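Local coordinates for protein RNA-dependent RNA Polymerase (Bombyx mori cytoplasmic polyhedrosis virus, PDB 6TZ0) that polymerises ribonucleotides on an RNA template as the viral RNA-dependent RNA polymerase, in transcription and, most likely, genome replication, at residues Phe291-Ser294 against Thr295-Ser298; Arg300-Arg303 against Ala304-Tyr308; Pro309-Asn312 against Glu313-Arg317. All coordinates share one frame; numbering follows the deposited sequence.

Contact 1 (Phe291-Ser294 against Thr295-Ser298); sequences FVSS and TFIS
Thr295 reaches back to Val292 across the break between two helical pieces, the short weakly bonded turn 290-293 and the longer helix 295-306. The contact is local, and its pattern is a hydroxyl turned back to the carbonyl three residues earlier. Thr295 OG1 donates to Val292 O at 2.5 Å. The donor lies in the carbonyl plane. Thr295 N donates to the same Val292 O at 3.2 Å, but from above that plane. One carbonyl oxygen is thus gripped by a side chain and a backbone N-H of the same residue. The hydroxyl can reach it because chi1 of Thr295 (63°) sets OG1 between its own backbone N and carbonyl carbon. The methyl takes the other branch, and CG2 lies 3.8 Å from Phe291 O. Ser294 repeats the hydroxyl part of this one residue earlier: its OG donates to Phe291 O at 3.1 Å, from above the carbonyl plane.

Phe296 covers the preceding turn with its ring. Its chi1 of -68° puts CG beside the backbone N, and the ring folds back over Val292 and Ser293. One ring face receives both Val292 O and Ser293 CA. The Ser293 CA approach is a CH-pi contact, 4.1 Å from the Phe296 ring centroid and 24° off its normal.

Outside these residues, Phe291 stacks on His694. Val292 touches Gln258 and Phe296 touches Glu259, both on helix 257-264, so the break is packed on that helix. At the far end of the Phe296 ring, Val292 CG1 meets Phe296 CZ at 4.1 Å, while Ser293 OG lies 4.0 Å from Phe296 CE2.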
ATOM      1  N   PHE A 291     -13.774 -35.559  -7.536  1.00 37.16           N
ATOM      2  CA  PHE A 291     -12.612 -34.766  -7.911  1.00 37.16           C
ATOM      3  C   PHE A 291     -11.948 -34.103  -6.712  1.00 37.16           C
ATOM      4  O   PHE A 291     -10.818 -33.620  -6.831  1.00 37.16           O
ATOM      5  CB  PHE A 291     -12.999 -33.727  -8.970  1.00 37.16           C
ATOM      6  CG  PHE A 291     -14.209 -32.900  -8.620  1.00 37.16           C
ATOM      7  CD1 PHE A 291     -14.093 -31.743  -7.867  1.00 37.16           C
ATOM      8  CD2 PHE A 291     -15.467 -33.277  -9.062  1.00 37.16           C
ATOM      9  CE1 PHE A 291     -15.210 -30.991  -7.551  1.00 37.16           C
ATOM     10  CE2 PHE A 291     -16.578 -32.525  -8.758  1.00 37.16           C
ATOM     11  CZ  PHE A 291     -16.451 -31.382  -8.000  1.00 37.16           C
ATOM     12  N   VAL A 292     -12.625 -34.071  -5.568  1.00 37.87           N
ATOM     13  CA  VAL A 292     -12.005 -33.623  -4.330  1.00 37.87           C
ATOM     14  C   VAL A 292     -11.291 -34.780  -3.645  1.00 37.87           C
ATOM     15  O   VAL A 292     -10.183 -34.624  -3.122  1.00 37.87           O
ATOM     16  CB  VAL A 292     -13.076 -32.987  -3.428  1.00 37.87           C
ATOM     17  CG1 VAL A 292     -12.522 -32.646  -2.075  1.00 37.87           C
ATOM     18  CG2 VAL A 292     -13.631 -31.752  -4.090  1.00 37.87           C
ATOM     19  N   SER A 293     -11.889 -35.972  -3.681  1.00 39.96           N
ATOM     20  CA  SER A 293     -11.294 -37.154  -3.070  1.00 39.96           C
ATOM     21  C   SER A 293     -10.077 -37.678  -3.822  1.00 39.96           C
ATOM     22  O   SER A 293      -9.385 -38.556  -3.300  1.00 39.96           O
ATOM     23  CB  SER A 293     -12.341 -38.260  -2.956  1.00 39.96           C
ATOM     24  OG  SER A 293     -13.366 -37.893  -2.055  1.00 39.96           O
ATOM     25  N   SER A 294      -9.806 -37.181  -5.028  1.00 41.08           N
ATOM     26  CA  SER A 294      -8.585 -37.555  -5.726  1.00 41.08           C
ATOM     27  C   SER A 294      -7.378 -36.783  -5.212  1.00 41.08           C
ATOM     28  O   SER A 294      -6.246 -37.263  -5.326  1.00 41.08           O
ATOM     29  CB  SER A 294      -8.756 -37.334  -7.225  1.00 41.08           C
ATOM     30  OG  SER A 294      -8.940 -35.962  -7.511  1.00 41.08           O
ATOM     31  N   THR A 295      -7.597 -35.597  -4.640  1.00 40.37           N
ATOM     32  CA  THR A 295      -6.508 -34.815  -4.068  1.00 40.37           C
ATOM     33  C   THR A 295      -6.020 -35.387  -2.746  1.00 40.37           C
ATOM     34  O   THR A 295      -4.895 -35.078  -2.316  1.00 40.37           O
ATOM     35  CB  THR A 295      -6.961 -33.373  -3.871  1.00 40.37           C
ATOM     36  OG1 THR A 295      -8.039 -33.339  -2.929  1.00 40.37           O
ATOM     37  CG2 THR A 295      -7.455 -32.801  -5.174  1.00 40.37           C
ATOM     38  N   PHE A 296      -6.840 -36.227  -2.107  1.00 39.45           N
ATOM     39  CA  PHE A 296      -6.505 -36.763  -0.795  1.00 39.45           C
ATOM     40  C   PHE A 296      -5.307 -37.698  -0.863  1.00 39.45           C
ATOM     41  O   PHE A 296      -4.542 -37.770   0.095  1.00 39.45           O
ATOM     42  CB  PHE A 296      -7.705 -37.495  -0.185  1.00 39.45           C
ATOM     43  CG  PHE A 296      -8.860 -36.598   0.197  1.00 39.45           C
ATOM     44  CD1 PHE A 296      -8.718 -35.220   0.258  1.00 39.45           C
ATOM     45  CD2 PHE A 296     -10.090 -37.148   0.515  1.00 39.45           C
ATOM     46  CE1 PHE A 296      -9.780 -34.412   0.605  1.00 39.45           C
ATOM     47  CE2 PHE A 296     -11.152 -36.343   0.870  1.00 39.45           C
ATOM     48  CZ  PHE A 296     -10.997 -34.974   0.906  1.00 39.45           C
ATOM     49  N   ILE A 297      -5.104 -38.373  -1.997  1.00 40.79           N
ATOM     50  CA  ILE A 297      -3.978 -39.294  -2.151  1.00 40.79           C
ATOM     51  C   ILE A 297      -2.654 -38.538  -2.136  1.00 40.79           C
ATOM     52  O   ILE A 297      -1.710 -38.908  -1.419  1.00 40.79           O
ATOM     53  CB  ILE A 297      -4.146 -40.110  -3.444  1.00 40.79           C
ATOM     54  CG1 ILE A 297      -5.345 -41.048  -3.321  1.00 40.79           C
ATOM     55  CG2 ILE A 297      -2.886 -40.876  -3.781  1.00 40.79           C
ATOM     56  CD1 ILE A 297      -5.735 -41.700  -4.610  1.00 40.79           C
ATOM     57  N   SER A 298      -2.577 -37.457  -2.914  1.00 40.86           N
ATOM     58  CA  SER A 298      -1.377 -36.636  -2.953  1.00 40.86           C
ATOM     59  C   SER A 298      -1.128 -35.956  -1.616  1.00 40.86           C
ATOM     60  O   SER A 298       0.023 -35.863  -1.172  1.00 40.86           O
ATOM     61  CB  SER A 298      -1.495 -35.605  -4.070  1.00 40.86           C
ATOM     62  OG  SER A 298      -0.360 -34.764  -4.105  1.00 40.86           O
TER

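Contact 2 (Arg300-Arg303 against Ala304-Tyr308); sequences RAKR and AELLY
Ala301 O lies to one side of the Glu305 carboxylate plane, displaced toward Glu305 CG, which it approaches to 3.3 Å. Lys302 CA is on the same side of the plane, out toward the OE2 rim, 3.8 Å from Glu305 OE2. The setting is the last turns of helix 295-306, held by i to i+4 backbone bonds. The Glu305 chain starts with chi1 at 65°, which bends CG back over the preceding turn; beyond CG it is extended. The two charged ends do not meet: Lys302 NZ stays 5.4 Å from Glu305 OE2. The other flat groups find partners beyond these residues. The Arg303 side chain packs on Trp256 and, on the next helix, on Asn312 and Ile315. The Tyr308 ring stacks on His236, and Arg300 NE forms a salt bridge with Glu259 OE2.

The main side-chain contact joins Arg303 and Leu307, one turn apart. Arg303 CG is anti to its backbone N, and the aliphatic part of the chain meets the leucine before bending at chi3. The two chains meet at a slant.

Leu306 lies over Lys302 on another side of the helix, with its CD2 4.3 Å from Lys302 CG. Leu306 and Leu307 also both touch Ile249.

The backbone bonds run from Ala304 N to Arg300 O through to Leu307 N to Arg303 O. Leu307 is the first residue to leave helical angles, and Tyr308 then takes the N-cap position of helix 309-320. The final backbone bond of the set, Leu307 N to Arg303 O, is 3.2 Å long. Beside it, Leu307 CD1 rests 3.6 Å from Arg303 CG.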
ATOM      1  N   ARG A 300      -2.047 -37.144   1.389  1.00 40.57           N
ATOM      2  CA  ARG A 300      -1.594 -38.177   2.322  1.00 40.57           C
ATOM      3  C   ARG A 300      -0.130 -38.528   2.101  1.00 40.57           C
ATOM      4  O   ARG A 300       0.638 -38.642   3.065  1.00 40.57           O
ATOM      5  CB  ARG A 300      -2.445 -39.437   2.174  1.00 40.57           C
ATOM      6  CG  ARG A 300      -3.836 -39.384   2.744  1.00 40.57           C
ATOM      7  CD  ARG A 300      -4.607 -40.563   2.195  1.00 40.57           C
ATOM      8  NE  ARG A 300      -6.030 -40.513   2.502  1.00 40.57           N
ATOM      9  CZ  ARG A 300      -6.926 -41.330   1.964  1.00 40.57           C
ATOM     10  NH1 ARG A 300      -6.541 -42.246   1.090  1.00 40.57           N
ATOM     11  NH2 ARG A 300      -8.205 -41.225   2.290  1.00 40.57           N
ATOM     12  N   ALA A 301       0.271 -38.709   0.836  1.00 41.93           N
ATOM     13  CA  ALA A 301       1.654 -39.076   0.541  1.00 41.93           C
ATOM     14  C   ALA A 301       2.619 -37.952   0.897  1.00 41.93           C
ATOM     15  O   ALA A 301       3.666 -38.195   1.516  1.00 41.93           O
ATOM     16  CB  ALA A 301       1.792 -39.449  -0.931  1.00 41.93           C
ATOM     17  N   LYS A 302       2.262 -36.713   0.556  1.00 42.40           N
ATOM     18  CA  LYS A 302       3.105 -35.572   0.877  1.00 42.40           C
ATOM     19  C   LYS A 302       3.156 -35.324   2.377  1.00 42.40           C
ATOM     20  O   LYS A 302       4.195 -34.905   2.903  1.00 42.40           O
ATOM     21  CB  LYS A 302       2.570 -34.350   0.142  1.00 42.40           C
ATOM     22  CG  LYS A 302       3.491 -33.172   0.082  1.00 42.40           C
ATOM     23  CD  LYS A 302       2.821 -32.026  -0.660  1.00 42.40           C
ATOM     24  CE  LYS A 302       3.177 -32.016  -2.135  1.00 42.40           C
ATOM     25  NZ  LYS A 302       2.400 -33.012  -2.925  1.00 42.40           N
ATOM     26  N   ARG A 303       2.063 -35.620   3.081  1.00 41.00           N
ATOM     27  CA  ARG A 303       2.021 -35.466   4.526  1.00 41.00           C
ATOM     28  C   ARG A 303       2.892 -36.503   5.211  1.00 41.00           C
ATOM     29  O   ARG A 303       3.562 -36.201   6.204  1.00 41.00           O
ATOM     30  CB  ARG A 303       0.575 -35.589   4.991  1.00 41.00           C
ATOM     31  CG  ARG A 303       0.348 -35.276   6.437  1.00 41.00           C
ATOM     32  CD  ARG A 303      -1.101 -35.468   6.842  1.00 41.00           C
ATOM     33  NE  ARG A 303      -2.004 -34.613   6.085  1.00 41.00           N
ATOM     34  CZ  ARG A 303      -2.952 -35.073   5.279  1.00 41.00           C
ATOM     35  NH1 ARG A 303      -3.121 -36.377   5.144  1.00 41.00           N
ATOM     36  NH2 ARG A 303      -3.732 -34.237   4.616  1.00 41.00           N
ATOM     37  N   ALA A 304       2.893 -37.732   4.694  1.00 43.06           N
ATOM     38  CA  ALA A 304       3.717 -38.774   5.291  1.00 43.06           C
ATOM     39  C   ALA A 304       5.195 -38.546   5.019  1.00 43.06           C
ATOM     40  O   ALA A 304       6.030 -38.868   5.871  1.00 43.06           O
ATOM     41  CB  ALA A 304       3.292 -40.145   4.777  1.00 43.06           C
ATOM     42  N   GLU A 305       5.550 -37.995   3.857  1.00 46.32           N
ATOM     43  CA  GLU A 305       6.969 -37.799   3.584  1.00 46.32           C
ATOM     44  C   GLU A 305       7.522 -36.474   4.098  1.00 46.32           C
ATOM     45  O   GLU A 305       8.739 -36.358   4.266  1.00 46.32           O
ATOM     46  CB  GLU A 305       7.256 -37.920   2.084  1.00 46.32           C
ATOM     47  CG  GLU A 305       6.618 -36.852   1.235  1.00 46.32           C
ATOM     48  CD  GLU A 305       6.877 -37.041  -0.246  1.00 46.32           C
ATOM     49  OE1 GLU A 305       7.594 -37.999  -0.607  1.00 46.32           O
ATOM     50  OE2 GLU A 305       6.349 -36.243  -1.050  1.00 46.32           O
ATOM     51  N   LEU A 306       6.679 -35.482   4.375  1.00 43.13           N
ATOM     52  CA  LEU A 306       7.171 -34.174   4.797  1.00 43.13           C
ATOM     53  C   LEU A 306       7.128 -33.938   6.300  1.00 43.13           C
ATOM     54  O   LEU A 306       8.042 -33.312   6.839  1.00 43.13           O
ATOM     55  CB  LEU A 306       6.388 -33.056   4.102  1.00 43.13           C
ATOM     56  CG  LEU A 306       6.998 -32.367   2.882  1.00 43.13           C
ATOM     57  CD1 LEU A 306       8.193 -31.578   3.327  1.00 43.13           C
ATOM     58  CD2 LEU A 306       7.415 -33.333   1.807  1.00 43.13           C
ATOM     59  N   LEU A 307       6.098 -34.386   6.999  1.00 41.43           N
ATOM     60  CA  LEU A 307       5.906 -33.895   8.355  1.00 41.43           C
ATOM     61  C   LEU A 307       6.666 -34.714   9.391  1.00 41.43           C
ATOM     62  O   LEU A 307       7.046 -35.866   9.170  1.00 41.43           O
ATOM     63  CB  LEU A 307       4.427 -33.856   8.727  1.00 41.43           C
ATOM     64  CG  LEU A 307       3.600 -32.773   8.046  1.00 41.43           C
ATOM     65  CD1 LEU A 307       2.184 -32.890   8.495  1.00 41.43           C
ATOM     66  CD2 LEU A 307       4.131 -31.414   8.398  1.00 41.43           C
ATOM     67  N   TYR A 308       6.893 -34.075  10.531  1.00 40.95           N
ATOM     68  CA  TYR A 308       7.419 -34.738  11.710  1.00 40.95           C
ATOM     69  C   TYR A 308       6.411 -35.770  12.206  1.00 40.95           C
ATOM     70  O   TYR A 308       5.235 -35.435  12.388  1.00 40.95           O
ATOM     71  CB  TYR A 308       7.701 -33.670  12.765  1.00 40.95           C
ATOM     72  CG  TYR A 308       8.224 -34.130  14.096  1.00 40.95           C
ATOM     73  CD1 TYR A 308       9.463 -34.743  14.209  1.00 40.95           C
ATOM     74  CD2 TYR A 308       7.523 -33.855  15.258  1.00 40.95           C
ATOM     75  CE1 TYR A 308       9.953 -35.135  15.435  1.00 40.95           C
ATOM     76  CE2 TYR A 308       8.006 -34.229  16.489  1.00 40.95           C
ATOM     77  CZ  TYR A 308       9.218 -34.871  16.574  1.00 40.95           C
ATOM     78  OH  TYR A 308       9.690 -35.247  17.809  1.00 40.95           O
TER

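Contact 3 (Pro309-Asn312 against Glu313-Arg317); sequences PEFN and EYINR
The first turns of helix 309-320 bring Phe311 and Ile315 together, four residues apart on its buried side. The Ile315 methyl CD1 sits over one face of the Phe311 ring, 4.0 Å from the ring centroid and 27° off the normal. This is a CH-pi contact. The closest ring atom is Phe311 CE2, at 3.6 Å from Ile315 CD1. Phe311 has CG anti to its backbone N (chi1 -179°). Ile315 instead has CG1 beside its backbone N, and this brings CD1 back over the ring.

Asn312 and Asn316 form a polar pair at the same spacing. Their amide planes are 52° apart. At 3.7 Å from Asn312 OD1 to Asn316 ND2 the two amides lie near each other, too far apart for a firm hydrogen bond.

Regular i to i+4 backbone bonds run beneath both pairs: Ile315 N to Phe311 O and Asn316 N to Asn312 O, each 3.0 Å. In the first turn, Glu313 N bonds Pro309 O at 2.9 Å.

The surroundings differ round the helix. Phe311 stacks on His233 and touches Met338 and Thr339, while Tyr314 packs on Tyr331 and Ala334 and hydrogen-bonds Glu226 through OH. Helix 309-320 therefore lies against helices 224-237 and 325-339, and Glu310 and Arg317 touch strand 64-68.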
ATOM      1  N   PRO A 309       6.825 -37.026  12.423  1.00 42.13           N
ATOM      2  CA  PRO A 309       5.843 -38.112  12.587  1.00 42.13           C
ATOM      3  C   PRO A 309       5.026 -38.063  13.867  1.00 42.13           C
ATOM      4  O   PRO A 309       3.982 -38.718  13.921  1.00 42.13           O
ATOM      5  CB  PRO A 309       6.708 -39.376  12.528  1.00 42.13           C
ATOM      6  CG  PRO A 309       8.058 -38.928  12.896  1.00 42.13           C
ATOM      7  CD  PRO A 309       8.199 -37.545  12.361  1.00 42.13           C
ATOM      8  N   GLU A 310       5.437 -37.309  14.885  1.00 41.84           N
ATOM      9  CA  GLU A 310       4.551 -37.098  16.027  1.00 41.84           C
ATOM     10  C   GLU A 310       3.381 -36.199  15.645  1.00 41.84           C
ATOM     11  O   GLU A 310       2.227 -36.475  15.995  1.00 41.84           O
ATOM     12  CB  GLU A 310       5.330 -36.492  17.191  1.00 41.84           C
ATOM     13  CG  GLU A 310       4.528 -36.324  18.467  1.00 41.84           C
ATOM     14  CD  GLU A 310       5.332 -35.671  19.572  1.00 41.84           C
ATOM     15  OE1 GLU A 310       6.488 -35.281  19.316  1.00 41.84           O
ATOM     16  OE2 GLU A 310       4.812 -35.548  20.697  1.00 41.84           O
ATOM     17  N   PHE A 311       3.661 -35.139  14.892  1.00 39.81           N
ATOM     18  CA  PHE A 311       2.608 -34.258  14.408  1.00 39.81           C
ATOM     19  C   PHE A 311       1.764 -34.942  13.339  1.00 39.81           C
ATOM     20  O   PHE A 311       0.543 -34.750  13.285  1.00 39.81           O
ATOM     21  CB  PHE A 311       3.246 -32.967  13.898  1.00 39.81           C
ATOM     22  CG  PHE A 311       2.268 -31.958  13.402  1.00 39.81           C
ATOM     23  CD1 PHE A 311       1.369 -31.369  14.270  1.00 39.81           C
ATOM     24  CD2 PHE A 311       2.295 -31.544  12.083  1.00 39.81           C
ATOM     25  CE1 PHE A 311       0.474 -30.432  13.820  1.00 39.81           C
ATOM     26  CE2 PHE A 311       1.410 -30.598  11.632  1.00 39.81           C
ATOM     27  CZ  PHE A 311       0.495 -30.045  12.502  1.00 39.81           C
ATOM     28  N   ASN A 312       2.393 -35.773  12.503  1.00 40.37           N
ATOM     29  CA  ASN A 312       1.651 -36.570  11.531  1.00 40.37           C
ATOM     30  C   ASN A 312       0.745 -37.583  12.226  1.00 40.37           C
ATOM     31  O   ASN A 312      -0.383 -37.838  11.779  1.00 40.37           O
ATOM     32  CB  ASN A 312       2.630 -37.284  10.600  1.00 40.37           C
ATOM     33  CG  ASN A 312       1.961 -37.854   9.372  1.00 40.37           C
ATOM     34  OD1 ASN A 312       0.782 -37.620   9.123  1.00 40.37           O
ATOM     35  ND2 ASN A 312       2.709 -38.631   8.608  1.00 40.37           N
ATOM     36  N   GLU A 313       1.212 -38.154  13.335  1.00 42.22           N
ATOM     37  CA  GLU A 313       0.397 -39.111  14.067  1.00 42.22           C
ATOM     38  C   GLU A 313      -0.755 -38.410  14.775  1.00 42.22           C
ATOM     39  O   GLU A 313      -1.852 -38.969  14.893  1.00 42.22           O
ATOM     40  CB  GLU A 313       1.277 -39.879  15.051  1.00 42.22           C
ATOM     41  CG  GLU A 313       0.604 -41.047  15.747  1.00 42.22           C
ATOM     42  CD  GLU A 313       1.578 -41.868  16.580  1.00 42.22           C
ATOM     43  OE1 GLU A 313       2.771 -41.501  16.640  1.00 42.22           O
ATOM     44  OE2 GLU A 313       1.155 -42.888  17.164  1.00 42.22           O
ATOM     45  N   TYR A 314      -0.535 -37.163  15.210  1.00 39.86           N
ATOM     46  CA  TYR A 314      -1.630 -36.358  15.748  1.00 39.86           C
ATOM     47  C   TYR A 314      -2.673 -36.042  14.680  1.00 39.86           C
ATOM     48  O   TYR A 314      -3.877 -36.047  14.960  1.00 39.86           O
ATOM     49  CB  TYR A 314      -1.090 -35.065  16.352  1.00 39.86           C
ATOM     50  CG  TYR A 314      -2.156 -34.192  16.971  1.00 39.86           C
ATOM     51  CD1 TYR A 314      -2.719 -34.514  18.195  1.00 39.86           C
ATOM     52  CD2 TYR A 314      -2.600 -33.047  16.328  1.00 39.86           C
ATOM     53  CE1 TYR A 314      -3.689 -33.725  18.762  1.00 39.86           C
ATOM     54  CE2 TYR A 314      -3.574 -32.254  16.883  1.00 39.86           C
ATOM     55  CZ  TYR A 314      -4.113 -32.597  18.101  1.00 39.86           C
ATOM     56  OH  TYR A 314      -5.083 -31.806  18.664  1.00 39.86           O
ATOM     57  N   ILE A 315      -2.230 -35.768  13.450  1.00 38.12           N
ATOM     58  CA  ILE A 315      -3.172 -35.496  12.365  1.00 38.12           C
ATOM     59  C   ILE A 315      -3.969 -36.748  12.004  1.00 38.12           C
ATOM     60  O   ILE A 315      -5.179 -36.670  11.766  1.00 38.12           O
ATOM     61  CB  ILE A 315      -2.429 -34.901  11.154  1.00 38.12           C
ATOM     62  CG1 ILE A 315      -1.937 -33.494  11.484  1.00 38.12           C
ATOM     63  CG2 ILE A 315      -3.297 -34.858   9.906  1.00 38.12           C
ATOM     64  CD1 ILE A 315      -1.029 -32.933  10.452  1.00 38.12           C
ATOM     65  N   ASN A 316      -3.331 -37.921  11.996  1.00 38.59           N
ATOM     66  CA  ASN A 316      -4.080 -39.147  11.708  1.00 38.59           C
ATOM     67  C   ASN A 316      -5.051 -39.483  12.837  1.00 38.59           C
ATOM     68  O   ASN A 316      -6.149 -40.001  12.591  1.00 38.59           O
ATOM     69  CB  ASN A 316      -3.126 -40.309  11.455  1.00 38.59           C
ATOM     70  CG  ASN A 316      -2.320 -40.122  10.201  1.00 38.59           C
ATOM     71  OD1 ASN A 316      -2.808 -39.576   9.219  1.00 38.59           O
ATOM     72  ND2 ASN A 316      -1.086 -40.600  10.214  1.00 38.59           N
ATOM     73  N   ARG A 317      -4.667 -39.163  14.077  1.00 41.17           N
ATOM     74  CA  ARG A 317      -5.574 -39.244  15.218  1.00 41.17           C
ATOM     75  C   ARG A 317      -6.788 -38.341  15.041  1.00 41.17           C
ATOM     76  O   ARG A 317      -7.916 -38.733  15.359  1.00 41.17           O
ATOM     77  CB  ARG A 317      -4.807 -38.866  16.481  1.00 41.17           C
ATOM     78  CG  ARG A 317      -5.582 -38.961  17.757  1.00 41.17           C
ATOM     79  CD  ARG A 317      -4.700 -38.597  18.931  1.00 41.17           C
ATOM     80  NE  ARG A 317      -5.435 -38.662  20.183  1.00 41.17           N
ATOM     81  CZ  ARG A 317      -5.575 -39.771  20.897  1.00 41.17           C
ATOM     82  NH1 ARG A 317      -6.272 -39.754  22.020  1.00 41.17           N
ATOM     83  NH2 ARG A 317      -5.027 -40.902  20.482  1.00 41.17           N
TER

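The three contacts follow one another along the chain, all in the N-terminal part of the polymerase. Contacts 1 and 2 share helix 295-306, with centres about 15 Å apart, and their segments do not otherwise touch. Contacts 1 and 3 are about 9 Å apart at their nearest atoms. Contacts 2 and 3 do touch, with centres about 10 Å apart, because the chain turns back between helices 295-306 and 309-320. Leu307 CD1 packs 3.8 Å from Ile315 CD1, and Asn312 ND2 lies 3.5 Å from Ala304 CA. Ile315 and Asn312 of contact 3 are thus residues that meet contact 2. All three lie away from the nucleotide-binding residues and from the magnesium-binding Asp547, Asp680 and Asp681.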